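Esterase A (Caulobacter crescentus, PDB 5GKV) is a penicillin-binding protein homologue of the beta-lactamase family that probably hydrolyses ester substrates. Local coordinates at residues 268-274 with 357-361; 333-338 with 350-354. Residue numbers count along the deposited sequence, not the author numbering.

Interaction 1. Residues 268-274 with 357-361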
loop_
_atom_site.group_PDB
_atom_site.type_symbol
_atom_site.label_atom_id
_atom_site.label_comp_id
_atom_site.label_asym_id
_atom_site.label_seq_id
_atom_site.Cartn_x
_atom_site.Cartn_y
_atom_site.Cartn_z
ATOM N N ALA A 268 -2.445 -5.489 8.863
ATOM C CA ALA A 268 -3.668 -4.789 9.243
ATOM C C ALA A 268 -4.870 -5.698 9.044
ATOM O O ALA A 268 -4.781 -6.755 8.416
ATOM C CB ALA A 268 -3.861 -3.505 8.438
ATOM N N THR A 269 -6.011 -5.236 9.549
ATOM C CA THR A 269 -7.315 -5.766 9.172
ATOM C C THR A 269 -7.945 -4.854 8.125
ATOM O O THR A 269 -7.553 -3.689 7.960
ATOM C CB THR A 269 -8.263 -5.857 10.367
ATOM O OG1 THR A 269 -8.579 -4.527 10.804
ATOM C CG2 THR A 269 -7.652 -6.672 11.509
ATOM N N ALA A 270 -8.930 -5.396 7.414
ATOM C CA ALA A 270 -9.605 -4.600 6.389
ATOM C C ALA A 270 -10.296 -3.369 6.972
ATOM O O ALA A 270 -10.114 -2.264 6.422
ATOM C CB ALA A 270 -10.570 -5.497 5.610
ATOM N N PRO A 271 -11.046 -3.454 8.081
ATOM C CA PRO A 271 -11.653 -2.220 8.620
ATOM C C PRO A 271 -10.640 -1.166 9.037
ATOM O O PRO A 271 -10.925 0.035 8.935
ATOM C CB PRO A 271 -12.463 -2.721 9.827
ATOM C CG PRO A 271 -12.666 -4.167 9.595
ATOM C CD PRO A 271 -11.454 -4.640 8.863
ATOM N N ALA A 272 -9.484 -1.571 9.563
ATOM C CA ALA A 272 -8.474 -0.579 9.920
ATOM C C ALA A 272 -8.095 0.264 8.707
ATOM O O ALA A 272 -8.039 1.504 8.793
ATOM C CB ALA A 272 -7.245 -1.264 10.519
ATOM N N LEU A 273 -7.883 -0.381 7.551
ATOM C CA LEU A 273 -7.534 0.367 6.344
ATOM C C LEU A 273 -8.715 1.182 5.835
ATOM O O LEU A 273 -8.540 2.319 5.369
ATOM C CB LEU A 273 -7.031 -0.585 5.249
ATOM C CG LEU A 273 -5.688 -1.255 5.577
ATOM C CD1 LEU A 273 -5.453 -2.419 4.619
ATOM C CD2 LEU A 273 -4.545 -0.240 5.502
ATOM N N ALA A 274 -9.921 0.624 5.907
ATOM C CA ALA A 274 -11.088 1.360 5.428
ATOM C C ALA A 274 -11.313 2.618 6.254
ATOM O O ALA A 274 -11.691 3.666 5.712
ATOM C CB ALA A 274 -12.337 0.459 5.448
ATOM N N SER A 357 -14.828 4.784 1.209
ATOM C CA SER A 357 -13.513 4.153 1.226
ATOM C C SER A 357 -13.713 2.660 1.436
ATOM O O SER A 357 -14.801 2.209 1.820
ATOM C CB SER A 357 -12.629 4.725 2.347
ATOM O OG SER A 357 -13.276 4.498 3.591
ATOM N N GLY A 358 -12.647 1.895 1.219
ATOM C CA GLY A 358 -12.763 0.462 1.455
ATOM C C GLY A 358 -11.416 -0.223 1.444
ATOM O O GLY A 358 -10.391 0.362 1.077
ATOM N N ALA A 359 -11.436 -1.492 1.850
ATOM C CA ALA A 359 -10.231 -2.301 1.769
ATOM C C ALA A 359 -10.617 -3.762 1.639
ATOM O O ALA A 359 -11.587 -4.215 2.249
ATOM C CB ALA A 359 -9.336 -2.100 3.004
ATOM N N TYR A 360 -9.851 -4.487 0.832
ATOM C CA TYR A 360 -9.962 -5.935 0.700
ATOM C C TYR A 360 -8.644 -6.537 1.168
ATOM O O TYR A 360 -7.583 -6.176 0.649
ATOM C CB TYR A 360 -10.258 -6.306 -0.751
ATOM C CG TYR A 360 -10.133 -7.779 -1.077
ATOM C CD1 TYR A 360 -11.138 -8.684 -0.713
ATOM C CD2 TYR A 360 -9.033 -8.258 -1.775
ATOM C CE1 TYR A 360 -11.026 -10.033 -1.024
ATOM C CE2 TYR A 360 -8.917 -9.583 -2.089
ATOM C CZ TYR A 360 -9.914 -10.472 -1.716
ATOM O OH TYR A 360 -9.783 -11.809 -2.037
ATOM N N VAL A 361 -8.706 -7.443 2.143
ATOM C CA VAL A 361 -7.503 -8.026 2.730
ATOM C C VAL A 361 -7.694 -9.537 2.755
ATOM O O VAL A 361 -8.665 -10.030 3.337
ATOM C CB VAL A 361 -7.233 -7.479 4.140
ATOM C CG1 VAL A 361 -6.007 -8.172 4.740
ATOM C CG2 VAL A 361 -7.019 -5.933 4.086
#

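Interaction 2. Residues 333-338 with 350-354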
loop_
_atom_site.group_PDB
_atom_site.type_symbol
_atom_site.label_atom_id
_atom_site.label_comp_id
_atom_site.label_asym_id
_atom_site.label_seq_id
_atom_site.Cartn_x
_atom_site.Cartn_y
_atom_site.Cartn_z
ATOM N N PRO A 333 -15.842 3.356 -9.769
ATOM C CA PRO A 333 -16.095 4.213 -10.944
ATOM C C PRO A 333 -15.502 5.618 -10.895
ATOM O O PRO A 333 -15.527 6.310 -11.923
ATOM C CB PRO A 333 -17.621 4.295 -10.970
ATOM C CG PRO A 333 -17.981 4.268 -9.495
ATOM C CD PRO A 333 -17.013 3.269 -8.884
ATOM N N THR A 334 -14.984 6.085 -9.769
ATOM C CA THR A 334 -14.553 7.475 -9.666
ATOM C C THR A 334 -13.112 7.618 -10.143
ATOM O O THR A 334 -12.193 7.053 -9.538
ATOM C CB THR A 334 -14.697 7.969 -8.231
ATOM O OG1 THR A 334 -16.048 7.756 -7.805
ATOM C CG2 THR A 334 -14.384 9.444 -8.144
ATOM N N ALA A 335 -12.917 8.396 -11.217
ATOM C CA ALA A 335 -11.589 8.512 -11.816
ATOM C C ALA A 335 -10.562 9.027 -10.817
ATOM O O ALA A 335 -9.417 8.559 -10.809
ATOM C CB ALA A 335 -11.636 9.418 -13.052
ATOM N N GLU A 336 -10.947 9.976 -9.957
ATOM C CA GLU A 336 -10.012 10.622 -9.042
ATOM C C GLU A 336 -9.944 9.943 -7.673
ATOM O O GLU A 336 -9.287 10.469 -6.769
ATOM C CB GLU A 336 -10.345 12.119 -8.876
ATOM C CG GLU A 336 -11.711 12.457 -8.266
ATOM C CD GLU A 336 -12.866 12.436 -9.289
ATOM O OE1 GLU A 336 -12.696 11.948 -10.429
ATOM O OE2 GLU A 336 -13.968 12.905 -8.935
ATOM N N ALA A 337 -10.585 8.788 -7.500
ATOM C CA ALA A 337 -10.307 7.985 -6.314
ATOM C C ALA A 337 -8.859 7.498 -6.362
ATOM O O ALA A 337 -8.207 7.524 -7.410
ATOM C CB ALA A 337 -11.277 6.807 -6.223
ATOM N N PHE A 338 -8.361 7.029 -5.215
ATOM C CA PHE A 338 -6.940 6.731 -5.086
ATOM C C PHE A 338 -6.723 5.745 -3.947
ATOM O O PHE A 338 -7.549 5.615 -3.033
ATOM C CB PHE A 338 -6.116 8.004 -4.825
ATOM C CG PHE A 338 -6.525 8.742 -3.579
ATOM C CD1 PHE A 338 -7.536 9.690 -3.624
ATOM C CD2 PHE A 338 -5.898 8.497 -2.363
ATOM C CE1 PHE A 338 -7.907 10.368 -2.491
ATOM C CE2 PHE A 338 -6.287 9.170 -1.215
ATOM C CZ PHE A 338 -7.285 10.120 -1.285
ATOM N N ALA A 350 -9.609 5.330 -1.273
ATOM C CA ALA A 350 -10.451 6.426 -0.821
ATOM C C ALA A 350 -11.082 7.105 -2.027
ATOM O O ALA A 350 -10.443 7.239 -3.074
ATOM C CB ALA A 350 -9.649 7.469 -0.021
ATOM N N ASP A 351 -12.322 7.553 -1.872
ATOM C CA ASP A 351 -13.030 8.298 -2.911
ATOM C C ASP A 351 -13.541 9.579 -2.266
ATOM O O ASP A 351 -14.621 9.597 -1.661
ATOM C CB ASP A 351 -14.159 7.460 -3.506
ATOM C CG ASP A 351 -14.946 8.194 -4.576
ATOM O OD1 ASP A 351 -14.709 9.415 -4.808
ATOM O OD2 ASP A 351 -15.830 7.539 -5.171
ATOM N N PRO A 352 -12.775 10.674 -2.351
ATOM C CA PRO A 352 -13.234 11.922 -1.717
ATOM C C PRO A 352 -14.477 12.491 -2.366
ATOM O O PRO A 352 -15.209 13.229 -1.702
ATOM C CB PRO A 352 -12.040 12.873 -1.883
ATOM C CG PRO A 352 -10.864 11.977 -2.075
ATOM C CD PRO A 352 -11.394 10.776 -2.840
ATOM N N THR A 353 -14.728 12.177 -3.643
ATOM C CA THR A 353 -15.883 12.742 -4.335
ATOM C C THR A 353 -17.188 12.168 -3.799
ATOM O O THR A 353 -18.160 12.904 -3.597
ATOM C CB THR A 353 -15.769 12.482 -5.832
ATOM O OG1 THR A 353 -14.574 13.097 -6.328
ATOM C CG2 THR A 353 -16.967 13.042 -6.566
ATOM N N ARG A 354 -17.234 10.855 -3.576
ATOM C CA ARG A 354 -18.421 10.201 -3.038
ATOM C C ARG A 354 -18.373 10.042 -1.521
ATOM O O ARG A 354 -19.376 9.646 -0.922
ATOM C CB ARG A 354 -18.608 8.827 -3.697
ATOM C CG ARG A 354 -18.511 8.824 -5.225
ATOM C CD ARG A 354 -19.802 9.272 -5.870
ATOM N NE ARG A 354 -20.903 8.358 -5.584
ATOM C CZ ARG A 354 -21.249 7.333 -6.357
ATOM N NH1 ARG A 354 -20.581 7.074 -7.478
ATOM N NH2 ARG A 354 -22.275 6.565 -6.009
HETATM O O HOH W 1 -18.240 8.448 -8.906
#

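Interaction 1. Residues 268-274 with 357-361
Helices pack closely on sheets when the facing residues are small, and here alanines and a glycine supply most of the interface. A268 ends a short strand, and its O lies 4.1 Å from V361 CG1. T269 is the N-cap: its OG1 accepts from A272 N a weak capping bond (3.3 Å) at the start of the helix. A270 then faces the strand, its CB 3.9 Å from V361 CG2 and its O 3.5 Å from A359 CB. One turn on, L273 sets CB 3.6 Å from A359 CB and reaches V361 CG2 with CD1 at 3.9 Å. A274 brings its CB to 4.0 Å from G358 CA, while its O accepts a hydrogen bond from S357 OG (2.8 Å). The axes of 270-274 and 357-361 approach to 6.4 Å at 152°, close to antiparallel. Helix 270-281 thus lies against one face of the antiparallel sheet of the beta-lactamase fold, also touching R44 of adjoining strand 42-49, while Y360, on the opposite face, packs against helix 373-384.

Interaction 2. Residues 333-338 with 350-354
Where a strand pair ends, side chains can carry the contact on, and F338, A350 and T334, with the largest areas buried here, trace that change. F338 and A350 form an antiparallel hydrogen-bonded pair: F338 N donates to A350 O at 3.0 Å, and A350 N to F338 O at 2.7 Å. Their side chains lie on the same face of the sheet, where A350 CB sits over the F338 ring in a CH-pi contact, 4.1 Å from its centroid. P352 CG meets the edge of that ring, 3.4 Å from F338 CE1. On this face F338 also touches helices 270-281 and 294-301.

Beyond the pair, a type I turn from T334 to A337, closed by A337 N to T334 O at 3.1 Å, presents T334 to the other segment. T334 OG1 donates to D351 OD2 (2.7 Å), which also hydrogen-bonds Y383 of helix 373-384. A water donates to T334 OG1 at 2.5 Å and accepts from R354 NH1 at 3.1 Å. The other oxygen, D351 OD1, accepts from R354 N at 3.2 Å in an Asx motif. Nearer the surface, T353 OG1 donates to E336 OE2 at 2.7 Å.

Backbone pairing beside an apolar cluster thus gives way to a polar network in which hydroxyl and backbone groups satisfy the D351 carboxylate, while the R354 side chain reaches T334 through water.

Read from the N terminus, the chain first supplies 268-274, which leads into and begins helix 270-281, and this segment is met again at 357-361, so interaction 1 closes a long loop of 82 intervening residues. Within that excursion lies the whole of interaction 2, a short closure in which 333-338 meets 350-354 after 11 residues. The two meet in the sheet, where strands 347-351 and 356-362 are neighbours and S357 CB lies 4.2 Å from A350 CA; their centres are 16 Å apart. Helix 270-281 spans both, since M277 and L280, farther along it, touch A350 and F338. Interaction 1 ties the helix to strand 356-362; interaction 2 ties the turn before strand 338-341 to the end of strand 347-351.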